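Long-range contacts in 4-alpha-glucanotransferase (Aquifex aeolicus, PDB 1TZ7), which belongs to the amylomaltase family, whose members are related to the alpha-amylases and built round a (beta/alpha)8 barrel: residues 228-233 with 273-278; 48-53 with 214-219. One frame throughout, in Å; residues are numbered along the deposited sequence.

Interaction 1: 228-233 with 273-278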
ATOM      1  N   PRO A 228       1.471  -4.287   3.925  1.00 37.17           N
ATOM      2  CA  PRO A 228       2.689  -5.047   3.665  1.00 31.04           C
ATOM      3  C   PRO A 228       2.849  -6.182   4.665  1.00 27.42           C
ATOM      4  O   PRO A 228       2.494  -6.019   5.822  1.00 30.73           O
ATOM      5  CB  PRO A 228       3.802  -4.003   3.846  1.00 38.74           C
ATOM      6  CG  PRO A 228       3.129  -2.695   3.686  1.00 31.40           C
ATOM      7  CD  PRO A 228       1.753  -2.868   4.196  1.00 35.23           C
ATOM      8  N   MET A 229       3.372  -7.317   4.216  1.00 27.23           N
ATOM      9  CA  MET A 229       3.569  -8.463   5.095  1.00 26.93           C
ATOM     10  C   MET A 229       4.501  -8.082   6.237  1.00 30.68           C
ATOM     11  O   MET A 229       4.232  -8.386   7.396  1.00 29.62           O
ATOM     12  CB  MET A 229       4.156  -9.633   4.315  1.00 27.94           C
ATOM     13  CG  MET A 229       4.634 -10.815   5.185  1.00 33.81           C
ATOM     14  SD  MET A 229       3.331 -11.535   6.228  1.00 38.99           S
ATOM     15  CE  MET A 229       2.338 -12.365   5.004  1.00 40.29           C
ATOM     16  N   TYR A 230       5.591  -7.402   5.886  1.00 26.50           N
ATOM     17  CA  TYR A 230       6.736  -7.205   6.780  1.00 31.12           C
ATOM     18  C   TYR A 230       7.027  -5.711   6.932  1.00 29.94           C
ATOM     19  O   TYR A 230       6.850  -4.943   5.988  1.00 30.82           O
ATOM     20  CB  TYR A 230       7.985  -7.860   6.186  1.00 26.34           C
ATOM     21  CG  TYR A 230       7.989  -9.375   6.171  1.00 29.34           C
ATOM     22  CD1 TYR A 230       8.097 -10.076   4.969  1.00 28.69           C
ATOM     23  CD2 TYR A 230       7.922 -10.103   7.349  1.00 26.35           C
ATOM     24  CE1 TYR A 230       8.118 -11.461   4.947  1.00 35.00           C
ATOM     25  CE2 TYR A 230       7.942 -11.488   7.337  1.00 38.62           C
ATOM     26  CZ  TYR A 230       8.043 -12.162   6.130  1.00 30.21           C
ATOM     27  OH  TYR A 230       8.065 -13.532   6.114  1.00 31.02           O
ATOM     28  N   PRO A 231       7.509  -5.305   8.105  1.00 29.74           N
ATOM     29  CA  PRO A 231       8.158  -4.003   8.255  1.00 29.34           C
ATOM     30  C   PRO A 231       9.588  -4.072   7.767  1.00 24.85           C
ATOM     31  O   PRO A 231      10.111  -5.174   7.583  1.00 31.94           O
ATOM     32  CB  PRO A 231       8.129  -3.776   9.764  1.00 28.68           C
ATOM     33  CG  PRO A 231       8.217  -5.143  10.344  1.00 33.49           C
ATOM     34  CD  PRO A 231       7.496  -6.062   9.368  1.00 30.41           C
ATOM     35  N   SER A 232      10.219  -2.925   7.563  1.00 25.51           N
ATOM     36  CA  SER A 232      11.662  -2.890   7.344  1.00 34.97           C
ATOM     37  C   SER A 232      12.385  -3.112   8.674  1.00 32.43           C
ATOM     38  O   SER A 232      11.830  -2.851   9.740  1.00 28.87           O
ATOM     39  CB  SER A 232      12.083  -1.555   6.725  1.00 41.45           C
ATOM     40  OG  SER A 232      11.834  -0.479   7.609  1.00 55.45           O
ATOM     41  N   TYR A 233      13.616  -3.599   8.607  1.00 25.80           N
ATOM     42  CA  TYR A 233      14.428  -3.770   9.804  1.00 28.25           C
ATOM     43  C   TYR A 233      14.624  -2.431  10.497  1.00 32.89           C
ATOM     44  O   TYR A 233      14.627  -2.351  11.726  1.00 26.81           O
ATOM     45  CB  TYR A 233      15.786  -4.378   9.457  1.00 30.49           C
ATOM     46  CG  TYR A 233      16.691  -4.541  10.652  1.00 32.51           C
ATOM     47  CD1 TYR A 233      17.927  -3.908  10.706  1.00 33.17           C
ATOM     48  CD2 TYR A 233      16.306  -5.320  11.735  1.00 26.98           C
ATOM     49  CE1 TYR A 233      18.758  -4.053  11.806  1.00 27.09           C
ATOM     50  CE2 TYR A 233      17.128  -5.472  12.836  1.00 32.50           C
ATOM     51  CZ  TYR A 233      18.351  -4.837  12.868  1.00 35.44           C
ATOM     52  OH  TYR A 233      19.163  -4.985  13.956  1.00 29.21           O
ATOM     53  N   ASN A 273      13.925  -7.776   4.777  1.00 48.33           N
ATOM     54  CA  ASN A 273      13.163  -7.650   6.025  1.00 46.41           C
ATOM     55  C   ASN A 273      13.557  -8.771   6.980  1.00 41.59           C
ATOM     56  O   ASN A 273      13.905  -9.850   6.547  1.00 31.16           O
ATOM     57  CB  ASN A 273      11.645  -7.724   5.754  1.00 41.26           C
ATOM     58  CG  ASN A 273      11.204  -6.838   4.589  1.00 55.44           C
ATOM     59  OD1 ASN A 273      11.306  -7.226   3.431  1.00 61.89           O
ATOM     60  ND2 ASN A 273      10.700  -5.646   4.904  1.00 43.26           N
ATOM     61  N   PRO A 274      13.489  -8.517   8.278  1.00 42.25           N
ATOM     62  CA  PRO A 274      13.564  -9.597   9.260  1.00 42.04           C
ATOM     63  C   PRO A 274      12.272 -10.404   9.235  1.00 29.87           C
ATOM     64  O   PRO A 274      11.214  -9.827   9.044  1.00 36.10           O
ATOM     65  CB  PRO A 274      13.721  -8.854  10.586  1.00 44.10           C
ATOM     66  CG  PRO A 274      13.073  -7.535  10.356  1.00 47.62           C
ATOM     67  CD  PRO A 274      13.306  -7.201   8.912  1.00 46.90           C
ATOM     68  N   VAL A 275      12.365 -11.717   9.398  1.00 26.90           N
ATOM     69  CA  VAL A 275      11.178 -12.563   9.385  1.00 28.96           C
ATOM     70  C   VAL A 275      10.545 -12.594  10.760  1.00 31.20           C
ATOM     71  O   VAL A 275      11.195 -12.296  11.760  1.00 29.15           O
ATOM     72  CB  VAL A 275      11.499 -14.014   8.926  1.00 28.73           C
ATOM     73  CG1 VAL A 275      12.116 -14.008   7.539  1.00 39.11           C
ATOM     74  CG2 VAL A 275      12.414 -14.717   9.929  1.00 29.06           C
ATOM     75  N   TYR A 276       9.270 -12.945  10.805  1.00 29.52           N
ATOM     76  CA  TYR A 276       8.548 -13.043  12.057  1.00 28.73           C
ATOM     77  C   TYR A 276       8.969 -14.300  12.818  1.00 30.45           C
ATOM     78  O   TYR A 276       9.149 -15.364  12.228  1.00 26.87           O
ATOM     79  CB  TYR A 276       7.036 -13.083  11.796  1.00 32.66           C
ATOM     80  CG  TYR A 276       6.445 -11.765  11.302  1.00 21.74           C
ATOM     81  CD1 TYR A 276       5.652 -11.723  10.162  1.00 24.91           C
ATOM     82  CD2 TYR A 276       6.673 -10.570  11.988  1.00 27.75           C
ATOM     83  CE1 TYR A 276       5.102 -10.526   9.704  1.00 31.06           C
ATOM     84  CE2 TYR A 276       6.130  -9.367  11.540  1.00 26.24           C
ATOM     85  CZ  TYR A 276       5.343  -9.354  10.394  1.00 30.10           C
ATOM     86  OH  TYR A 276       4.793  -8.166   9.938  1.00 26.88           O
ATOM     87  N   ASN A 277       9.132 -14.164  14.128  1.00 30.02           N
ATOM     88  CA  ASN A 277       9.101 -15.307  15.025  1.00 26.74           C
ATOM     89  C   ASN A 277       7.654 -15.659  15.373  1.00 31.25           C
ATOM     90  O   ASN A 277       7.122 -15.208  16.383  1.00 28.62           O
ATOM     91  CB  ASN A 277       9.881 -15.000  16.300  1.00 18.99           C
ATOM     92  CG  ASN A 277      10.089 -16.225  17.162  1.00 39.07           C
ATOM     93  OD1 ASN A 277      10.828 -17.127  16.804  1.00 42.03           O
ATOM     94  ND2 ASN A 277       9.437 -16.258  18.301  1.00 37.73           N
ATOM     95  N   TRP A 278       7.027 -16.465  14.526  1.00 25.20           N
ATOM     96  CA  TRP A 278       5.577 -16.669  14.577  1.00 32.08           C
ATOM     97  C   TRP A 278       5.132 -17.368  15.858  1.00 29.08           C
ATOM     98  O   TRP A 278       3.997 -17.199  16.301  1.00 31.25           O
ATOM     99  CB  TRP A 278       5.103 -17.453  13.356  1.00 24.06           C
ATOM    100  CG  TRP A 278       4.789 -16.575  12.186  1.00 23.33           C
ATOM    101  CD1 TRP A 278       5.532 -16.426  11.053  1.00 29.12           C
ATOM    102  CD2 TRP A 278       3.655 -15.721  12.035  1.00 24.89           C
ATOM    103  NE1 TRP A 278       4.927 -15.532  10.204  1.00 31.31           N
ATOM    104  CE2 TRP A 278       3.771 -15.083  10.782  1.00 29.08           C
ATOM    105  CE3 TRP A 278       2.542 -15.427  12.831  1.00 34.09           C
ATOM    106  CZ2 TRP A 278       2.821 -14.174  10.309  1.00 27.19           C
ATOM    107  CZ3 TRP A 278       1.595 -14.517  12.354  1.00 28.57           C
ATOM    108  CH2 TRP A 278       1.743 -13.909  11.113  1.00 28.22           C
TER
HETATM  109  O   HOH W   1       7.865 -14.587   8.754  1.00 50.46           O

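Interaction 2: 48-53 with 214-219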
ATOM      1  N   ARG A  48     -11.500  15.795  -6.009  1.00 26.46           N
ATOM      2  CA  ARG A  48     -11.907  15.809  -7.414  1.00 27.71           C
ATOM      3  C   ARG A  48     -11.941  14.394  -7.986  1.00 23.58           C
ATOM      4  O   ARG A  48     -12.794  14.073  -8.805  1.00 23.13           O
ATOM      5  CB  ARG A  48     -10.953  16.678  -8.235  1.00 28.02           C
ATOM      6  CG  ARG A  48     -11.300  16.759  -9.732  1.00 36.62           C
ATOM      7  CD  ARG A  48     -11.887  18.101 -10.169  1.00 75.10           C
ATOM      8  NE  ARG A  48     -10.963  19.214  -9.937  1.00 83.62           N
ATOM      9  CZ  ARG A  48      -9.881  19.467 -10.678  1.00 70.96           C
ATOM     10  NH1 ARG A  48      -9.574  18.688 -11.714  1.00 78.08           N
ATOM     11  NH2 ARG A  48      -9.105  20.502 -10.382  1.00 60.59           N
ATOM     12  N   PHE A  49     -11.006  13.556  -7.547  1.00 26.04           N
ATOM     13  CA  PHE A  49     -10.934  12.182  -8.011  1.00 28.24           C
ATOM     14  C   PHE A  49     -12.090  11.357  -7.451  1.00 26.57           C
ATOM     15  O   PHE A  49     -12.673  10.548  -8.155  1.00 28.12           O
ATOM     16  CB  PHE A  49      -9.600  11.546  -7.616  1.00 24.88           C
ATOM     17  CG  PHE A  49      -9.519  10.078  -7.922  1.00 24.60           C
ATOM     18  CD1 PHE A  49      -9.498   9.631  -9.234  1.00 26.29           C
ATOM     19  CD2 PHE A  49      -9.474   9.138  -6.893  1.00 27.97           C
ATOM     20  CE1 PHE A  49      -9.430   8.275  -9.522  1.00 33.52           C
ATOM     21  CE2 PHE A  49      -9.405   7.770  -7.180  1.00 26.97           C
ATOM     22  CZ  PHE A  49      -9.384   7.342  -8.485  1.00 32.96           C
ATOM     23  N   LEU A  50     -12.415  11.571  -6.177  1.00 24.38           N
ATOM     24  CA  LEU A  50     -13.582  10.933  -5.568  1.00 27.94           C
ATOM     25  C   LEU A  50     -14.880  11.353  -6.274  1.00 23.80           C
ATOM     26  O   LEU A  50     -15.769  10.535  -6.470  1.00 24.77           O
ATOM     27  CB  LEU A  50     -13.661  11.266  -4.073  1.00 22.65           C
ATOM     28  CG  LEU A  50     -12.593  10.615  -3.179  1.00 24.31           C
ATOM     29  CD1 LEU A  50     -12.784  11.040  -1.731  1.00 26.88           C
ATOM     30  CD2 LEU A  50     -12.623   9.092  -3.296  1.00 36.12           C
ATOM     31  N   ASP A  51     -14.970  12.635  -6.659  1.00 26.20           N
ATOM     32  CA  ASP A  51     -16.129  13.141  -7.423  1.00 23.18           C
ATOM     33  C   ASP A  51     -16.247  12.421  -8.750  1.00 29.61           C
ATOM     34  O   ASP A  51     -17.335  12.135  -9.204  1.00 25.31           O
ATOM     35  CB  ASP A  51     -15.993  14.648  -7.690  1.00 24.79           C
ATOM     36  CG  ASP A  51     -16.253  15.488  -6.463  1.00 33.92           C
ATOM     37  OD1 ASP A  51     -16.792  14.960  -5.470  1.00 33.86           O
ATOM     38  OD2 ASP A  51     -15.952  16.698  -6.405  1.00 32.40           O
ATOM     39  N   PHE A  52     -15.103  12.146  -9.371  1.00 29.30           N
ATOM     40  CA  PHE A  52     -15.056  11.426 -10.641  1.00 28.57           C
ATOM     41  C   PHE A  52     -15.505   9.951 -10.463  1.00 26.86           C
ATOM     42  O   PHE A  52     -16.287   9.435 -11.263  1.00 24.56           O
ATOM     43  CB  PHE A  52     -13.634  11.499 -11.224  1.00 28.46           C
ATOM     44  CG  PHE A  52     -13.404  10.594 -12.405  1.00 20.51           C
ATOM     45  CD1 PHE A  52     -12.683   9.414 -12.260  1.00 26.53           C
ATOM     46  CD2 PHE A  52     -13.888  10.930 -13.659  1.00 26.99           C
ATOM     47  CE1 PHE A  52     -12.461   8.583 -13.344  1.00 28.17           C
ATOM     48  CE2 PHE A  52     -13.666  10.098 -14.749  1.00 27.56           C
ATOM     49  CZ  PHE A  52     -12.952   8.922 -14.587  1.00 30.00           C
ATOM     50  N   LEU A  53     -15.007   9.297  -9.412  1.00 24.81           N
ATOM     51  CA  LEU A  53     -15.483   7.950  -9.024  1.00 30.11           C
ATOM     52  C   LEU A  53     -17.007   7.940  -8.945  1.00 30.70           C
ATOM     53  O   LEU A  53     -17.667   7.135  -9.587  1.00 27.36           O
ATOM     54  CB  LEU A  53     -14.917   7.547  -7.648  1.00 30.61           C
ATOM     55  CG  LEU A  53     -13.513   6.922  -7.540  1.00 43.38           C
ATOM     56  CD1 LEU A  53     -13.516   5.475  -7.951  1.00 46.10           C
ATOM     57  CD2 LEU A  53     -12.557   7.658  -8.330  1.00 40.28           C
ATOM     58  N   ARG A 214     -14.376  10.406   4.974  1.00 23.63           N
ATOM     59  CA  ARG A 214     -15.786  10.731   5.177  1.00 25.99           C
ATOM     60  C   ARG A 214     -16.435  11.130   3.858  1.00 32.63           C
ATOM     61  O   ARG A 214     -17.545  10.712   3.550  1.00 28.13           O
ATOM     62  CB  ARG A 214     -15.935  11.864   6.196  1.00 27.72           C
ATOM     63  CG  ARG A 214     -17.374  12.331   6.391  1.00 36.65           C
ATOM     64  CD  ARG A 214     -17.543  13.416   7.441  1.00 50.30           C
ATOM     65  NE  ARG A 214     -18.900  13.954   7.442  1.00 50.29           N
ATOM     66  CZ  ARG A 214     -19.321  14.932   8.240  1.00 56.54           C
ATOM     67  NH1 ARG A 214     -20.579  15.356   8.166  1.00 50.53           N
ATOM     68  NH2 ARG A 214     -18.487  15.490   9.112  1.00 60.36           N
ATOM     69  N   TYR A 215     -15.733  11.943   3.086  1.00 29.31           N
ATOM     70  CA  TYR A 215     -16.205  12.364   1.783  1.00 26.06           C
ATOM     71  C   TYR A 215     -16.464  11.127   0.894  1.00 20.86           C
ATOM     72  O   TYR A 215     -17.494  11.028   0.239  1.00 26.59           O
ATOM     73  CB  TYR A 215     -15.168  13.284   1.140  1.00 29.05           C
ATOM     74  CG  TYR A 215     -15.676  14.102  -0.016  1.00 22.17           C
ATOM     75  CD1 TYR A 215     -15.541  13.645  -1.322  1.00 22.11           C
ATOM     76  CD2 TYR A 215     -16.272  15.346   0.190  1.00 28.44           C
ATOM     77  CE1 TYR A 215     -15.997  14.392  -2.393  1.00 23.96           C
ATOM     78  CE2 TYR A 215     -16.729  16.103  -0.876  1.00 25.52           C
ATOM     79  CZ  TYR A 215     -16.586  15.617  -2.171  1.00 20.19           C
ATOM     80  OH  TYR A 215     -17.034  16.358  -3.246  1.00 26.50           O
ATOM     81  N   ALA A 216     -15.522  10.194   0.896  1.00 25.32           N
ATOM     82  CA  ALA A 216     -15.645   8.969   0.104  1.00 27.59           C
ATOM     83  C   ALA A 216     -16.834   8.118   0.580  1.00 30.00           C
ATOM     84  O   ALA A 216     -17.641   7.663  -0.224  1.00 29.40           O
ATOM     85  CB  ALA A 216     -14.370   8.172   0.181  1.00 23.91           C
ATOM     86  N   ARG A 217     -16.928   7.920   1.892  1.00 30.19           N
ATOM     87  CA  ARG A 217     -17.937   7.026   2.484  1.00 26.21           C
ATOM     88  C   ARG A 217     -19.374   7.532   2.257  1.00 28.29           C
ATOM     89  O   ARG A 217     -20.296   6.737   2.034  1.00 26.25           O
ATOM     90  CB  ARG A 217     -17.684   6.866   3.984  1.00 26.36           C
ATOM     91  CG  ARG A 217     -16.461   6.016   4.325  1.00 29.03           C
ATOM     92  CD  ARG A 217     -16.761   4.526   4.418  1.00 58.46           C
ATOM     93  NE  ARG A 217     -17.144   3.999   3.126  1.00 44.53           N
ATOM     94  CZ  ARG A 217     -18.182   3.190   2.902  1.00 31.84           C
ATOM     95  NH1 ARG A 217     -18.434   2.785   1.666  1.00 32.18           N
ATOM     96  NH2 ARG A 217     -18.960   2.776   3.899  1.00 38.12           N
ATOM     97  N   GLU A 218     -19.558   8.847   2.317  1.00 27.38           N
ATOM     98  CA  GLU A 218     -20.881   9.448   2.120  1.00 32.65           C
ATOM     99  C   GLU A 218     -21.348   9.295   0.674  1.00 29.84           C
ATOM    100  O   GLU A 218     -22.541   9.420   0.381  1.00 27.65           O
ATOM    101  CB  GLU A 218     -20.858  10.928   2.504  1.00 31.04           C
ATOM    102  CG  GLU A 218     -20.844  11.172   4.001  1.00 48.76           C
ATOM    103  CD  GLU A 218     -20.979  12.643   4.359  1.00 51.45           C
ATOM    104  OE1 GLU A 218     -20.556  13.501   3.548  1.00 48.21           O
ATOM    105  OE2 GLU A 218     -21.506  12.939   5.451  1.00 56.78           O
ATOM    106  N   ARG A 219     -20.401   9.030  -0.226  1.00 26.33           N
ATOM    107  CA  ARG A 219     -20.706   8.801  -1.636  1.00 30.70           C
ATOM    108  C   ARG A 219     -20.615   7.296  -2.005  1.00 26.60           C
ATOM    109  O   ARG A 219     -20.598   6.937  -3.174  1.00 32.21           O
ATOM    110  CB  ARG A 219     -19.762   9.637  -2.518  1.00 31.27           C
ATOM    111  CG  ARG A 219     -20.088  11.128  -2.486  1.00 36.07           C
ATOM    112  CD  ARG A 219     -18.936  12.045  -2.861  1.00 27.99           C
ATOM    113  NE  ARG A 219     -19.325  13.450  -2.726  1.00 27.36           N
ATOM    114  CZ  ARG A 219     -19.392  14.111  -1.565  1.00 31.68           C
ATOM    115  NH1 ARG A 219     -19.765  15.384  -1.548  1.00 35.56           N
ATOM    116  NH2 ARG A 219     -19.077  13.503  -0.423  1.00 25.79           N
TER

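Interaction 1: 228-233 with 273-278
Tyr276 reaches across to the backbone of Met229, its OH donating to Met229 O over 2.6 Å, with the hydroxyl lying in the plane of that carbonyl. With CG beside its own backbone N (chi1 -70°), Tyr276 brings its hydroxyl end up against 228-233, and a tyrosine is long enough to satisfy a buried peptide oxygen there. The ring is hemmed in as well: Tyr230 CD2 sits over one face near the rim, 3.6 Å separates Tyr230 CE2 from Tyr276 CD1, and the two ring planes are 39° apart. Met229, bent at chi2 and chi3, makes double use of its flexible chain. Its CG rests over the centre of the Tyr230 ring, while SD comes to the edge of Tyr276, 4.0 Å from Tyr276 CE1, a Met-aromatic contact. Residues 228-233 form the loop that leaves barrel strand 222-227. The partner segment covers the end of strand 269-274, an edge strand of the separate antiparallel sheet, and the loop after it, so the contact ties a barrel loop to that sheet. Asn273 supplies a second polar link. Its ND2 donates to Pro231 O at 2.8 Å, nearly straight but from well above the carbonyl plane, and its CB packs against Tyr230 CB. A water bridges Tyr230 OH (2.9 Å) and Tyr276 N (3.0 Å), giving both buried groups a partner. At the far end the rigid Pro274 ring lays CD on Tyr233 CB at 3.8 Å and brings CG to the edge of the Tyr233 ring, whose hydroxyl is hydrogen-bonded to Leu251 O.

Interaction 2: 48-53 with 214-219
Leu50 overlaps Ala216 and the near edge of Tyr215, its CD1 lying 3.8 Å from Ala216 CB and equally far from Tyr215 CD1. The leucine and tyrosine side chains point opposite ways and lie alongside each other, so the methyl meets the ring at its rim, close to the ring plane. A small alanine suits the spot beside the branched leucine, since the CA atoms of Leu50 and Ala216 are only 6.3 Å apart. At the hydroxyl end of the same ring the contact becomes polar. Tyr215, with CG anti to its N (chi1 -163°), carries its OH to Asp51 and donates to OD1 over 2.6 Å. The acceptor uses its syn lone pair and lies in the plane of the ring, although carboxylate and ring planes are turned 48° apart. Arg219 covers one face of the same ring, its NH2 3.3 Å above the ring plane over the centre, and that NH2 also donates to Tyr215 O at 3.0 Å; the bond helps keep the guanidinium flat over the phenol. Its NE is 4.0 Å from Asp51 OD1, too far and too far out of plane for a salt bridge, but the positive charge probably steadies the carboxylate. Helices 44-56 and 192-218 run almost parallel here, their local axes 9° apart and 10.2 Å at closest approach, as neighbouring outer helices of a (beta/alpha)8 barrel do. Tyr47 meets the Tyr215 ring edge-to-face, while Phe49 turns inward onto Ile26 of strand 23-27 and Trp61 of strand 60-62.

How the interactions relate
The two contacts lie on opposite sides of the chain's centre, their own centres 34 Å apart and their nearest atoms about 19 Å apart, so they do not touch. Both nevertheless involve the chain around barrel strand 222-227. Segment 214-219 lies just before that strand, and 228-233 leaves its other end. Interaction 2 closes first along the chain, pairing helix 44-56 with helix 192-218 on the outside of the barrel, with 160 residues between its segments, just over half of them helical and including barrel strand 60-62. Interaction 1 follows. The chain thus goes from a helix pair on the barrel's outside, through strand 222-227, to a loop that meets the antiparallel sheet.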